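Local coordinates for protein RsfP (Uncultured bacterium, PDB 4GLJ) that probably catalyses the phosphorolysis of methylthioadenosine to adenine and methylthioribose 1-phosphate, and also binds the dye rhodamine B, at residues 36-41 and 47-52; 156-161 and 253-258; 178-183 and 194-199; 142-147 and 265-270. All coordinates share one frame; numbering follows the deposited sequence.

Interaction 1: residues 36-41 and 47-52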
# COMPACT_ATOMS: atom_id res chain seq x y z
N VAL A 36 -12.49 -25.08 20.95
CA VAL A 36 -11.28 -25.81 20.61
C VAL A 36 -10.15 -24.80 20.40
O VAL A 36 -10.36 -23.75 19.75
CB VAL A 36 -11.46 -26.79 19.42
CG1 VAL A 36 -12.48 -27.88 19.78
CG2 VAL A 36 -11.90 -26.04 18.18
N LYS A 37 -9.00 -25.08 21.00
CA LYS A 37 -7.80 -24.28 20.78
C LYS A 37 -7.05 -25.03 19.69
O LYS A 37 -6.80 -26.21 19.82
CB LYS A 37 -6.93 -24.18 22.05
CG LYS A 37 -5.95 -23.01 22.02
CD LYS A 37 -5.04 -22.99 23.26
CE LYS A 37 -5.65 -22.18 24.40
NZ LYS A 37 -6.19 -20.89 23.87
N ILE A 38 -6.79 -24.37 18.58
CA ILE A 38 -6.13 -25.01 17.45
C ILE A 38 -4.75 -24.34 17.33
O ILE A 38 -4.69 -23.11 17.31
CB ILE A 38 -6.98 -24.84 16.19
CG1 ILE A 38 -8.30 -25.61 16.36
CG2 ILE A 38 -6.20 -25.31 14.96
CD1 ILE A 38 -9.35 -25.36 15.31
N GLU A 39 -3.67 -25.12 17.29
CA GLU A 39 -2.35 -24.58 16.99
C GLU A 39 -2.20 -24.53 15.47
O GLU A 39 -2.78 -25.38 14.76
CB GLU A 39 -1.26 -25.43 17.59
CG GLU A 39 -1.41 -25.73 19.10
CD GLU A 39 -0.87 -24.60 20.00
OE1 GLU A 39 -1.12 -23.40 19.69
OE2 GLU A 39 -0.20 -24.93 21.02
N THR A 40 -1.59 -23.48 14.93
CA THR A 40 -1.33 -23.49 13.51
C THR A 40 0.13 -23.11 13.27
O THR A 40 0.81 -22.56 14.19
CB THR A 40 -2.23 -22.57 12.66
OG1 THR A 40 -1.69 -21.25 12.67
CG2 THR A 40 -3.76 -22.58 13.08
N PRO A 41 0.64 -23.38 12.05
CA PRO A 41 1.98 -22.90 11.72
C PRO A 41 2.08 -21.36 11.70
O PRO A 41 3.21 -20.85 11.64
CB PRO A 41 2.24 -23.50 10.33
CG PRO A 41 1.33 -24.70 10.26
CD PRO A 41 0.08 -24.23 10.97
N ASP A 47 -9.20 -16.27 18.62
CA ASP A 47 -9.74 -16.76 19.89
C ASP A 47 -9.95 -18.26 19.69
O ASP A 47 -9.85 -18.74 18.55
CB ASP A 47 -11.09 -16.06 20.09
CG ASP A 47 -11.73 -16.31 21.44
OD1 ASP A 47 -11.08 -16.84 22.39
OD2 ASP A 47 -12.96 -15.98 21.52
N ASP A 48 -10.26 -18.99 20.76
CA ASP A 48 -10.70 -20.38 20.63
C ASP A 48 -11.90 -20.43 19.68
O ASP A 48 -12.74 -19.56 19.72
CB ASP A 48 -11.12 -20.93 22.00
CG ASP A 48 -9.95 -21.07 22.96
OD1 ASP A 48 -8.77 -21.00 22.54
OD2 ASP A 48 -10.20 -21.25 24.15
N ILE A 49 -11.90 -21.37 18.75
CA ILE A 49 -13.03 -21.56 17.89
C ILE A 49 -14.16 -22.29 18.65
O ILE A 49 -13.93 -23.31 19.35
CB ILE A 49 -12.54 -22.28 16.65
CG1 ILE A 49 -11.72 -21.27 15.82
CG2 ILE A 49 -13.68 -22.85 15.81
CD1 ILE A 49 -10.68 -21.96 15.00
N VAL A 50 -15.36 -21.71 18.61
CA VAL A 50 -16.54 -22.36 19.22
C VAL A 50 -17.27 -23.28 18.19
O VAL A 50 -17.57 -22.87 17.06
CB VAL A 50 -17.57 -21.38 19.82
CG1 VAL A 50 -18.78 -22.14 20.41
CG2 VAL A 50 -16.98 -20.55 20.96
N LEU A 51 -17.48 -24.52 18.58
CA LEU A 51 -18.26 -25.48 17.78
C LEU A 51 -19.60 -25.74 18.46
O LEU A 51 -19.69 -25.90 19.68
CB LEU A 51 -17.52 -26.80 17.56
CG LEU A 51 -16.20 -26.60 16.78
CD1 LEU A 51 -15.27 -27.76 17.10
CD2 LEU A 51 -16.47 -26.54 15.30
N GLY A 52 -20.64 -25.78 17.66
CA GLY A 52 -21.96 -26.06 18.20
C GLY A 52 -22.84 -26.45 17.04
O GLY A 52 -22.40 -26.38 15.87
O HOH W 1 -8.19 -21.67 18.40
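Val-36 pairs with Ile-49 as an antiparallel hydrogen-bonded pair at the end of strand 33-36. Val-36 N reaches Ile-49 O at 2.8 Å; the return bond from Ile-49 N to Val-36 O is weak. Both methyls of Val-36, CG1 and CG2, lie 3.9 Å from Leu-51 CD1, so that this one methyl fits against the fork of the valine, the two side chains crossing at about a right angle. At Lys-37 the chain leaves CB with CG anti to the backbone N (chi1 -161°), then bends at chi3 (-89°) and chi4 to bring NZ back to Asp-48 OD1, a 2.9 Å salt bridge on the syn lone pair. The lysine CG also lies 3.5 Å from that same OD1. With an alanine in place of Asp-48, the lysine ammonium would probably lose its carboxylate mate and its curled chain would be set free to swing. Ile-38 touches Ile-49 through their CD1 methyls, 3.7 Å apart. Its backbone N gives a hydrogen bond to a water that in turn donates to Val-36 O and, weakly, to Asp-47 O. The pairing of strands 33-36 and 49-54 forms a beta hairpin with a long loop: Ile-49 packs on Ala-84 of helix 78-87 and on Ala-60 and Leu-62 of strand 57-63, while Thr-40 rests on Ala-80 and Tyr-83 of that same helix.

Interaction 2: residues 156-161 and 253-258; sequences DNADIA and IKQAVA
Gln-255 lays its CG and amide over the backbone near the C-terminal part of helix 145-157, covering Asn-157 and Ala-158. The CG methylene sits 3.7 Å from Ala-158 N and 4.0 Å from the Ala-158 CB methyl. A bend at chi2 (-55°) folds the glutamine back on itself, which brings its OE1 to within 3.7 Å of Asn-157 CB. No hydrogen bond runs directly between the two segments; a water makes the polar link instead. It donates to Gln-255 OE1 at 2.6 Å and to Gln-255 O at 2.8 Å, and accepts from Asn-157 ND2 at 3.1 Å, so that the amides of both side chains are tied to a single oxygen. The chain then leaves helical geometry at Asp-159, whose phi is positive, and Ile-160 turns back onto Asn-248 and Gln-251 of the long helix 237-263. Next to Gln-255 in sequence, Ala-256 packs on Leu-151 and Ala-154 of helix 145-157, whereas Val-257 touches Val-57 and Val-59 of strand 57-63. The result is surface packing between two helices that both also lie against the central mixed sheet, consistent with the alpha/beta fold of the phosphorylase superfamily.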
# COMPACT_ATOMS: atom_id res chain seq x y z
N ASP A 156 -34.01 -13.13 3.16
CA ASP A 156 -35.44 -13.05 2.95
C ASP A 156 -36.13 -14.00 3.89
O ASP A 156 -37.21 -13.69 4.37
CB ASP A 156 -35.83 -13.39 1.51
CG ASP A 156 -35.43 -12.30 0.51
OD1 ASP A 156 -35.44 -11.09 0.86
OD2 ASP A 156 -35.14 -12.65 -0.66
N ASN A 157 -35.54 -15.17 4.10
CA ASN A 157 -36.11 -16.22 4.98
C ASN A 157 -36.14 -15.81 6.46
O ASN A 157 -36.94 -16.30 7.25
CB ASN A 157 -35.35 -17.55 4.83
CG ASN A 157 -35.68 -18.27 3.53
OD1 ASN A 157 -36.51 -17.83 2.75
ND2 ASN A 157 -35.03 -19.39 3.30
N ALA A 158 -35.30 -14.88 6.83
CA ALA A 158 -35.17 -14.46 8.22
C ALA A 158 -36.24 -13.45 8.59
O ALA A 158 -36.44 -13.13 9.76
CB ALA A 158 -33.79 -13.86 8.39
N ASP A 159 -36.92 -12.89 7.57
CA ASP A 159 -37.96 -11.86 7.79
C ASP A 159 -37.54 -10.71 8.74
O ASP A 159 -38.20 -10.44 9.77
CB ASP A 159 -39.28 -12.52 8.27
CG ASP A 159 -40.51 -11.60 8.10
OD1 ASP A 159 -40.43 -10.51 7.48
OD2 ASP A 159 -41.58 -11.99 8.59
N ILE A 160 -36.46 -10.02 8.38
CA ILE A 160 -35.89 -8.92 9.17
C ILE A 160 -36.83 -7.70 9.11
O ILE A 160 -37.36 -7.38 8.06
CB ILE A 160 -34.48 -8.60 8.69
CG1 ILE A 160 -33.58 -9.87 8.74
CG2 ILE A 160 -33.86 -7.43 9.49
CD1 ILE A 160 -33.33 -10.42 10.13
N ALA A 161 -37.08 -7.07 10.27
CA ALA A 161 -38.05 -5.96 10.36
C ALA A 161 -37.45 -4.63 9.87
O ALA A 161 -38.11 -3.86 9.21
CB ALA A 161 -38.55 -5.82 11.79
N ILE A 253 -27.82 -15.65 9.61
CA ILE A 253 -26.89 -16.79 9.74
C ILE A 253 -27.68 -18.09 10.00
O ILE A 253 -27.40 -19.13 9.38
CB ILE A 253 -25.89 -16.50 10.91
CG1 ILE A 253 -24.82 -15.47 10.49
CG2 ILE A 253 -25.23 -17.74 11.49
CD1 ILE A 253 -24.19 -14.86 11.76
N LYS A 254 -28.62 -18.05 10.95
CA LYS A 254 -29.47 -19.27 11.20
C LYS A 254 -30.04 -19.82 9.88
O LYS A 254 -29.86 -20.99 9.55
CB LYS A 254 -30.56 -19.00 12.26
CG LYS A 254 -30.02 -19.25 13.63
CD LYS A 254 -30.98 -18.98 14.81
CE LYS A 254 -30.83 -17.54 15.26
NZ LYS A 254 -31.18 -17.38 16.70
N GLN A 255 -30.67 -18.95 9.11
CA GLN A 255 -31.24 -19.32 7.82
C GLN A 255 -30.22 -19.77 6.79
O GLN A 255 -30.47 -20.73 6.05
CB GLN A 255 -32.08 -18.16 7.26
CG GLN A 255 -33.32 -17.77 8.08
CD GLN A 255 -34.29 -18.92 8.34
OE1 GLN A 255 -34.45 -19.84 7.55
NE2 GLN A 255 -34.89 -18.88 9.49
N ALA A 256 -29.04 -19.11 6.76
CA ALA A 256 -28.00 -19.42 5.81
C ALA A 256 -27.33 -20.76 6.10
O ALA A 256 -27.10 -21.52 5.17
CB ALA A 256 -26.91 -18.29 5.79
N VAL A 257 -27.09 -21.06 7.37
CA VAL A 257 -26.51 -22.33 7.72
C VAL A 257 -27.47 -23.47 7.23
O VAL A 257 -27.05 -24.46 6.59
CB VAL A 257 -26.26 -22.44 9.24
CG1 VAL A 257 -25.91 -23.87 9.61
CG2 VAL A 257 -25.14 -21.48 9.72
N ALA A 258 -28.76 -23.26 7.44
CA ALA A 258 -29.75 -24.25 7.00
C ALA A 258 -29.64 -24.50 5.49
O ALA A 258 -29.58 -25.65 5.06
CB ALA A 258 -31.17 -23.86 7.42
O HOH W 2 -33.24 -20.64 5.45

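Interaction 3: residues 178-183 and 194-199. With RHB (N-[9-(2-carboxyphenyl)-6-(diethylamino)-3H-xanthen-3-ylidene]-N-ethylethanaminium), chain C; RHB (N-[9-(2-carboxyphenyl)-6-(diethylamino)-3H-xanthen-3-ylidene]-N-ethylethanaminium), chain B.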
# COMPACT_ATOMS: atom_id res chain seq x y z
N GLN A 178 -7.96 4.12 11.41
CA GLN A 178 -8.76 5.37 11.43
C GLN A 178 -9.80 5.31 10.38
O GLN A 178 -9.58 4.64 9.37
CB GLN A 178 -7.86 6.62 11.24
CG GLN A 178 -6.78 6.70 12.34
CD GLN A 178 -5.50 5.97 11.90
OE1 GLN A 178 -5.41 5.48 10.75
NE2 GLN A 178 -4.52 5.91 12.77
N PHE A 179 -10.93 5.99 10.57
CA PHE A 179 -11.89 6.08 9.47
C PHE A 179 -11.37 7.03 8.40
O PHE A 179 -10.43 7.77 8.64
CB PHE A 179 -13.29 6.47 9.97
CG PHE A 179 -13.88 5.47 10.96
CD1 PHE A 179 -14.15 4.15 10.56
CD2 PHE A 179 -14.11 5.83 12.30
CE1 PHE A 179 -14.70 3.23 11.47
CE2 PHE A 179 -14.65 4.91 13.21
CZ PHE A 179 -14.97 3.62 12.79
N SER A 180 -11.92 6.92 7.21
CA SER A 180 -11.40 7.54 5.98
C SER A 180 -11.53 9.03 6.04
O SER A 180 -12.52 9.56 6.63
CB SER A 180 -12.25 7.06 4.80
OG SER A 180 -11.98 5.67 4.61
N THR A 181 -10.61 9.73 5.38
CA THR A 181 -10.82 11.17 5.18
C THR A 181 -11.97 11.36 4.16
O THR A 181 -12.28 10.40 3.43
CB THR A 181 -9.54 11.87 4.61
OG1 THR A 181 -9.39 11.46 3.24
CG2 THR A 181 -8.25 11.52 5.41
N ARG A 182 -12.55 12.57 4.05
CA ARG A 182 -13.59 12.80 3.04
C ARG A 182 -13.06 12.62 1.68
O ARG A 182 -13.78 12.14 0.79
CB ARG A 182 -14.26 14.18 3.13
CG ARG A 182 -14.96 14.37 4.45
CD ARG A 182 -15.69 15.68 4.46
NE ARG A 182 -15.88 16.18 5.83
CZ ARG A 182 -16.76 15.63 6.66
NH1 ARG A 182 -17.51 14.61 6.23
NH2 ARG A 182 -16.94 16.12 7.89
N ALA A 183 -11.82 13.07 1.41
CA ALA A 183 -11.24 12.90 0.07
C ALA A 183 -11.03 11.43 -0.28
O ALA A 183 -11.20 11.04 -1.45
CB ALA A 183 -9.89 13.67 -0.08
N ASP A 194 -18.97 0.51 -2.98
CA ASP A 194 -20.30 0.75 -2.40
C ASP A 194 -20.29 0.76 -0.87
O ASP A 194 -21.09 1.46 -0.25
CB ASP A 194 -21.23 -0.36 -2.90
CG ASP A 194 -21.41 -0.31 -4.42
OD1 ASP A 194 -21.06 -1.30 -5.12
OD2 ASP A 194 -21.85 0.77 -4.93
N ILE A 195 -19.41 -0.04 -0.29
CA ILE A 195 -19.25 -0.19 1.14
C ILE A 195 -17.72 -0.30 1.44
O ILE A 195 -16.95 -0.70 0.58
CB ILE A 195 -20.00 -1.41 1.68
CG1 ILE A 195 -19.49 -2.73 1.04
CG2 ILE A 195 -21.53 -1.20 1.47
CD1 ILE A 195 -20.15 -4.02 1.53
N ILE A 196 -17.37 0.05 2.67
CA ILE A 196 -16.04 0.11 3.16
C ILE A 196 -15.89 -0.64 4.46
O ILE A 196 -16.64 -0.43 5.45
CB ILE A 196 -15.54 1.59 3.27
CG1 ILE A 196 -14.09 1.65 3.86
CG2 ILE A 196 -16.49 2.45 4.10
CD1 ILE A 196 -13.37 2.87 3.32
N GLY A 197 -14.88 -1.49 4.51
CA GLY A 197 -14.61 -2.20 5.77
C GLY A 197 -13.08 -2.34 5.93
O GLY A 197 -12.34 -1.79 5.14
N MET A 198 -12.63 -3.03 7.00
CA MET A 198 -11.17 -3.10 7.29
C MET A 198 -10.68 -4.52 7.38
O MET A 198 -9.48 -4.73 7.67
CB MET A 198 -10.88 -2.34 8.59
CG MET A 198 -11.30 -0.86 8.54
SD MET A 198 -10.81 -0.01 10.04
CE MET A 198 -11.46 1.61 9.67
N THR A 199 -11.58 -5.49 7.21
CA THR A 199 -11.17 -6.87 7.63
C THR A 199 -11.26 -7.99 6.55
O THR A 199 -10.59 -9.04 6.71
CB THR A 199 -12.01 -7.37 8.85
OG1 THR A 199 -13.42 -7.29 8.49
CG2 THR A 199 -11.78 -6.53 10.05
O2 RHB C . -20.76 5.04 11.60
C26 RHB C . -21.09 4.79 12.78
C19 RHB C . -20.30 3.72 13.47
C14 RHB C . -19.12 3.31 12.88
C15 RHB C . -18.36 2.32 13.48
C16 RHB C . -18.77 1.70 14.66
C17 RHB C . -19.96 2.09 15.25
C18 RHB C . -20.72 3.09 14.64
C9 RHB C . -18.62 3.97 11.65
C8 RHB C . -18.74 5.43 11.50
C13 RHB C . -19.37 6.15 12.51
C12 RHB C . -19.53 7.52 12.39
C11 RHB C . -19.04 8.19 11.28
N1 RHB C . -19.25 9.60 11.26
C35 RHB C . -18.65 10.23 12.46
C36 RHB C . -19.70 10.63 13.47
C22 RHB C . -18.71 10.26 10.05
C23 RHB C . -18.02 11.57 10.42
C10 RHB C . -18.39 7.47 10.25
C7 RHB C . -18.22 6.06 10.36
O1 RHB C . -17.60 5.30 9.36
C1 RHB C . -17.44 3.91 9.46
C2 RHB C . -17.93 3.22 10.59
C6 RHB C . -16.80 3.15 8.47
C5 RHB C . -16.69 1.76 8.66
C4 RHB C . -17.19 1.09 9.77
C3 RHB C . -17.82 1.84 10.75
N2 RHB C . -16.01 0.97 7.76
C24 RHB C . -14.97 1.88 7.35
C25 RHB C . -13.68 1.13 7.46
C33 RHB C . -15.25 -0.00 8.55
C34 RHB C . -16.17 -0.99 9.26
O3 RHB C . -22.06 5.39 13.34
O2 RHB B . -16.32 1.43 20.29
C26 RHB B . -16.45 2.64 20.03
C19 RHB B . -16.47 3.12 18.61
C14 RHB B . -16.54 2.33 17.47
C15 RHB B . -16.56 2.97 16.23
C16 RHB B . -16.51 4.34 16.10
C17 RHB B . -16.43 5.12 17.23
C18 RHB B . -16.42 4.50 18.47
C9 RHB B . -16.60 0.84 17.38
C8 RHB B . -16.18 0.24 16.08
C13 RHB B . -15.73 1.01 15.02
C12 RHB B . -15.33 0.45 13.80
C11 RHB B . -15.34 -0.92 13.64
N1 RHB B . -15.00 -1.52 12.41
C35 RHB B . -15.65 -0.64 11.42
C36 RHB B . -17.04 -0.34 11.96
C22 RHB B . -13.57 -1.80 12.07
C23 RHB B . -13.19 -3.21 12.55
C10 RHB B . -15.82 -1.68 14.70
C7 RHB B . -16.22 -1.12 15.91
O1 RHB B . -16.66 -1.93 16.93
C1 RHB B . -17.07 -1.46 18.14
C2 RHB B . -17.08 -0.11 18.44
C6 RHB B . -17.49 -2.39 19.09
C5 RHB B . -17.92 -1.99 20.34
C4 RHB B . -17.92 -0.64 20.65
C3 RHB B . -17.51 0.30 19.70
N2 RHB B . -18.34 -2.97 21.26
C24 RHB B . -17.24 -3.85 21.69
C25 RHB B . -17.83 -5.19 22.11
C33 RHB B . -19.02 -2.34 22.41
C34 RHB B . -19.99 -3.34 23.01
O3 RHB B . -16.61 3.49 20.93
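The rhodamine B pocket is walled here by the beta-alpha-beta unit of strand 169-173, helix 182-190 and strand 195-197, where Phe-179, ahead of the helix, meets Met-198, just past the last strand. Met-198 runs extended beyond CG (chi2 -176°, chi3 -179°), which carries its CE methyl to 3.8 Å from Phe-179 CD1, approaching the ring obliquely; the same methyl lies 3.6 Å from Gln-178 O. Beside this, Ser-180 OG lies 3.4 Å from Ile-196 CD1. Two dye molecules share the phenylalanine. The dye of chain C lies over one ring face, its O1 offset toward the rim, and the dye of chain B comes to the edge, with its C12 3.3 Å from Phe-179 CZ. Met-198 SD also lies 3.9 Å from C22 of the chain B dye. Glu-209 of the second subunit holds Gln-178 NE2, and Thr-199 OG1 binds a phosphate ion. Ile-196 O lies close to N2 of the chain C dye, where a carbonyl might favour a positive charge, though the modelled distance of 2.8 Å is short. Within these segments the dyes are met mainly by an aromatic ring and the Met-198 and Ile-196 side chains, a chemistry consistent with a site built for a flat base and a methylthio group.

Interaction 4: residues 142-147 and 265-270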
# COMPACT_ATOMS: atom_id res chain seq x y z
N PRO A 142 -14.25 -12.70 -6.09
CA PRO A 142 -13.58 -13.04 -4.87
C PRO A 142 -14.50 -13.57 -3.73
O PRO A 142 -13.96 -13.92 -2.69
CB PRO A 142 -12.96 -11.68 -4.40
CG PRO A 142 -14.00 -10.71 -4.92
CD PRO A 142 -14.28 -11.22 -6.32
N LEU A 143 -15.82 -13.49 -3.94
CA LEU A 143 -16.87 -13.85 -2.97
C LEU A 143 -17.76 -14.83 -3.70
O LEU A 143 -18.30 -14.51 -4.75
CB LEU A 143 -17.66 -12.59 -2.62
CG LEU A 143 -16.76 -11.53 -1.92
CD1 LEU A 143 -17.27 -10.12 -1.96
CD2 LEU A 143 -16.31 -12.01 -0.52
N CYS A 144 -17.85 -16.05 -3.20
CA CYS A 144 -18.46 -17.20 -3.91
C CYS A 144 -19.89 -16.88 -4.20
O CYS A 144 -20.67 -16.68 -3.27
CB CYS A 144 -18.37 -18.50 -3.06
SG CYS A 144 -19.34 -19.95 -3.63
N PRO A 145 -20.28 -16.82 -5.49
CA PRO A 145 -21.68 -16.45 -5.80
C PRO A 145 -22.73 -17.47 -5.30
O PRO A 145 -23.86 -17.09 -5.07
CB PRO A 145 -21.71 -16.44 -7.35
CG PRO A 145 -20.44 -17.07 -7.81
CD PRO A 145 -19.45 -17.02 -6.68
N GLU A 146 -22.37 -18.75 -5.18
CA GLU A 146 -23.30 -19.77 -4.66
C GLU A 146 -23.63 -19.46 -3.18
O GLU A 146 -24.78 -19.54 -2.81
CB GLU A 146 -22.75 -21.20 -4.83
CG GLU A 146 -22.38 -21.56 -6.25
CD GLU A 146 -23.59 -21.84 -7.13
OE1 GLU A 146 -23.44 -22.58 -8.15
OE2 GLU A 146 -24.71 -21.38 -6.80
N VAL A 147 -22.63 -19.06 -2.39
CA VAL A 147 -22.82 -18.64 -0.98
C VAL A 147 -23.50 -17.30 -0.91
O VAL A 147 -24.43 -17.12 -0.12
CB VAL A 147 -21.48 -18.57 -0.19
CG1 VAL A 147 -21.73 -18.32 1.27
CG2 VAL A 147 -20.70 -19.91 -0.26
N PRO A 265 -23.83 -26.39 -2.19
CA PRO A 265 -23.48 -25.93 -3.53
C PRO A 265 -22.03 -26.20 -3.86
O PRO A 265 -21.16 -26.25 -2.99
CB PRO A 265 -23.78 -24.41 -3.48
CG PRO A 265 -23.67 -24.07 -2.04
CD PRO A 265 -24.23 -25.27 -1.31
N LYS A 266 -21.78 -26.44 -5.13
CA LYS A 266 -20.44 -26.69 -5.61
C LYS A 266 -19.83 -25.30 -5.70
O LYS A 266 -20.50 -24.33 -6.09
CB LYS A 266 -20.54 -27.35 -7.00
CG LYS A 266 -19.81 -28.67 -7.13
CD LYS A 266 -20.30 -29.42 -8.37
CE LYS A 266 -19.14 -29.88 -9.26
NZ LYS A 266 -18.19 -28.73 -9.52
N SER A 267 -18.58 -25.16 -5.26
CA SER A 267 -17.92 -23.88 -5.37
C SER A 267 -16.65 -23.99 -6.23
O SER A 267 -15.85 -24.91 -6.08
CB SER A 267 -17.57 -23.35 -3.96
OG SER A 267 -16.96 -22.05 -4.07
N ILE A 268 -16.43 -23.01 -7.09
CA ILE A 268 -15.16 -22.94 -7.78
C ILE A 268 -13.99 -22.82 -6.77
O ILE A 268 -12.90 -23.28 -7.08
CB ILE A 268 -15.12 -21.92 -8.95
CG1 ILE A 268 -15.41 -20.45 -8.54
CG2 ILE A 268 -16.14 -22.30 -10.04
CD1 ILE A 268 -15.40 -20.00 -7.08
N ALA A 269 -14.24 -22.32 -5.55
CA ALA A 269 -13.15 -22.20 -4.54
C ALA A 269 -12.57 -23.57 -4.18
O ALA A 269 -11.39 -23.68 -3.80
CB ALA A 269 -13.60 -21.46 -3.28
N HIS A 270 -13.39 -24.59 -4.31
CA HIS A 270 -13.06 -25.91 -3.88
C HIS A 270 -11.91 -26.53 -4.60
O HIS A 270 -11.26 -27.41 -4.08
CB HIS A 270 -14.29 -26.79 -3.82
CG HIS A 270 -15.28 -26.37 -2.77
ND1 HIS A 270 -16.56 -26.62 -2.86
CD2 HIS A 270 -15.11 -25.70 -1.58
CE1 HIS A 270 -17.18 -26.14 -1.80
NE2 HIS A 270 -16.29 -25.58 -1.02
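Glu-146 and Pro-265 touch through their CB atoms, 3.6 Å apart, where the first turn of helix 145-157 meets the chain that follows helix 237-263. The contact joins a helix N-terminus, with Cys-144 at its N-cap position, to an ST turn at Ser-267. With CG anti to the carbonyl carbon (chi1 -56°), Glu-146 brings CG to 3.4 Å from Lys-266 O. In one of the two modelled conformers of Cys-144, SG lies 3.2 Å from Ser-267 OG and takes a weak bond from Val-147 N, so this detail is doubtful. Ser-267 OG, anti to the backbone N (chi1 -178°), is turned back to the following backbone, where it accepts from Ala-269 N at 3.1 Å with an N-H...O angle of 153°. Replacing Ser-267 by a valine would probably leave Ala-269 N without this acceptor and let the start of the 3-10 turn at 268-270 shift. One shell further out, the turn is held to the start of strand 92-101 and the residue before it: Pro-265 O binds Tyr-92 OH, His-270 NE2 bonds to Arg-91 O, and the His-270 ring stands edge-to-face with Tyr-92. The backbone of Cys-144, for its part, is hydrogen-bonded to Tyr-214 of strand 213-221. His-270 N also bonds back to Ser-267 O at 3.0 Å, and Ser-267 CB sits 3.5 Å above the plane of the His-270 ring, offset toward its rim.

Following the chain from its N terminus, interaction 1 comes first and closes a short loop, pairing strand 33-36 with strand 49-54 before any of the others opens. Interaction 4 then closes a long loop from 142-147 to 265-270, tying the start of helix 145-157 to the chain after helix 237-263. Within it lies interaction 2, joining those two helices through 156-161 and 253-258, and inside that is interaction 3, which joins the lead-in to helix 182-190 with strand 195-197 in a beta-alpha-beta unit; none of them cross. Interactions 2 and 4 both use helix 145-157, one near each end. Interactions 1 and 3 reach the same sheet from opposite sides of the chain's centre, about 30 Å apart between centres.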